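PDB 5AHW: universal stress protein from Mycobacterium smegmatis, which binds cyclic AMP as a homodimer of the universal stress protein A family, probably linking this nucleotide to signalling or stress responses. Local coordinates for residues B[107-111]-B[137-141]. Sequence-based numbering, arbitrary orientation.
Sequences KADLL and SKTDV
L111 and D140 link two neighbouring parallel strands: L111 N donates to D140 O over 3.1 Å. On one face of the sheet the L110 and D140 side chains cross at about a right angle. With CG anti to the backbone N (chi1 175°), L110 brings CD1 to 3.6 Å from D140 CB, so leucine meets the aspartate's methylene while the carboxylate is held by hydrogen bonds, OD2 with Y4 OH and OD1 with H145 N of the second subunit. These two bonds probably offset the cost of burying the acid. On the other face L111 lies beside V141; beta-branched V141 suits the extended backbone, and L111 fills a buried apolar place against V8 and A103. L111 CB and V141 CG2 are 4.4 Å apart, and L111 CD2 reaches S137 OG at 3.9 Å. The same OG accepts from T139 N at 3.2 Å, an ST turn that bends the chain from helix 129-136 into its strand. T139 then sets its methyl CG2 3.2 Å from A108 O. Both segments follow helices and enter adjacent parallel strands, as expected of the alpha/beta universal stress protein fold, whose sheet continues antiparallel across the dimer interface at V141.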
loop_
_atom_site.group_PDB
_atom_site.type_symbol
_atom_site.label_atom_id
_atom_site.label_comp_id
_atom_site.label_asym_id
_atom_site.label_seq_id
_atom_site.Cartn_x
_atom_site.Cartn_y
_atom_site.Cartn_z
ATOM N N LYS B 107 15.676 5.263 4.875
ATOM C CA LYS B 107 15.426 3.870 5.200
ATOM C C LYS B 107 13.942 3.661 5.520
ATOM O O LYS B 107 13.569 3.054 6.524
ATOM C CB LYS B 107 16.357 3.428 6.312
ATOM C CG LYS B 107 17.814 3.444 5.821
ATOM C CD LYS B 107 18.856 3.064 6.895
ATOM C CE LYS B 107 20.260 3.560 6.471
ATOM N NZ LYS B 107 21.062 4.056 7.641
ATOM N N ALA B 108 13.089 4.160 4.645
ATOM C CA ALA B 108 11.648 4.138 4.919
ATOM C C ALA B 108 11.116 2.703 4.912
ATOM O O ALA B 108 11.582 1.885 4.165
ATOM C CB ALA B 108 10.920 4.931 3.880
ATOM N N ASP B 109 10.162 2.406 5.775
ATOM C CA ASP B 109 9.563 1.098 5.840
ATOM C C ASP B 109 8.371 1.108 4.925
ATOM O O ASP B 109 7.910 0.053 4.488
ATOM C CB ASP B 109 9.069 0.842 7.263
ATOM C CG ASP B 109 10.151 0.946 8.264
ATOM O OD1 ASP B 109 11.098 0.159 8.128
ATOM O OD2 ASP B 109 10.102 1.808 9.160
ATOM N N LEU B 110 7.825 2.287 4.667
ATOM C CA LEU B 110 6.682 2.382 3.776
ATOM C C LEU B 110 6.632 3.731 3.054
ATOM O O LEU B 110 6.880 4.793 3.627
ATOM C CB LEU B 110 5.402 2.200 4.589
ATOM C CG LEU B 110 4.056 2.376 3.872
ATOM C CD1 LEU B 110 3.813 1.162 3.005
ATOM C CD2 LEU B 110 2.912 2.584 4.852
ATOM N N LEU B 111 6.250 3.662 1.805
ATOM C CA LEU B 111 6.057 4.820 0.984
ATOM C C LEU B 111 4.592 4.884 0.528
ATOM O O LEU B 111 4.059 3.911 0.035
ATOM C CB LEU B 111 6.992 4.607 -0.202
ATOM C CG LEU B 111 7.104 5.642 -1.271
ATOM C CD1 LEU B 111 7.056 7.082 -0.744
ATOM C CD2 LEU B 111 8.429 5.300 -1.894
ATOM N N SER B 137 10.342 1.192 -6.238
ATOM C CA SER B 137 10.571 1.166 -4.803
ATOM C C SER B 137 11.253 -0.107 -4.342
ATOM O O SER B 137 11.028 -1.180 -4.872
ATOM C CB SER B 137 9.217 1.387 -4.124
ATOM O OG SER B 137 9.391 1.564 -2.742
ATOM N N LYS B 138 12.078 0.004 -3.330
ATOM C CA LYS B 138 12.659 -1.157 -2.675
ATOM C C LYS B 138 12.006 -1.302 -1.315
ATOM O O LYS B 138 12.535 -1.988 -0.512
ATOM C CB LYS B 138 14.235 -1.009 -2.493
ATOM C CG LYS B 138 14.996 -0.799 -3.855
ATOM C CD LYS B 138 16.532 -0.895 -3.821
ATOM C CE LYS B 138 17.177 -0.081 -2.695
ATOM N NZ LYS B 138 18.660 0.188 -2.923
ATOM N N THR B 139 10.933 -0.582 -1.025
ATOM C CA THR B 139 10.176 -0.796 0.173
ATOM C C THR B 139 8.669 -1.115 -0.117
ATOM O O THR B 139 8.211 -1.140 -1.243
ATOM C CB THR B 139 10.231 0.446 1.054
ATOM O OG1 THR B 139 9.475 1.478 0.420
ATOM C CG2 THR B 139 11.550 0.952 1.087
ATOM N N ASP B 140 7.912 -1.317 0.936
ATOM C CA ASP B 140 6.458 -1.506 0.829
ATOM C C ASP B 140 5.878 -0.244 0.266
ATOM O O ASP B 140 6.333 0.837 0.576
ATOM C CB ASP B 140 5.822 -1.716 2.201
ATOM C CG ASP B 140 6.162 -3.046 2.835
ATOM O OD1 ASP B 140 6.896 -3.858 2.180
ATOM O OD2 ASP B 140 5.598 -3.292 3.982
ATOM N N VAL B 141 4.890 -0.384 -0.576
ATOM C CA VAL B 141 4.205 0.768 -1.126
ATOM C C VAL B 141 2.710 0.668 -0.884
ATOM O O VAL B 141 2.104 -0.319 -1.275
ATOM C CB VAL B 141 4.466 0.859 -2.624
ATOM C CG1 VAL B 141 3.638 1.946 -3.237
ATOM C CG2 VAL B 141 5.932 1.241 -2.820
#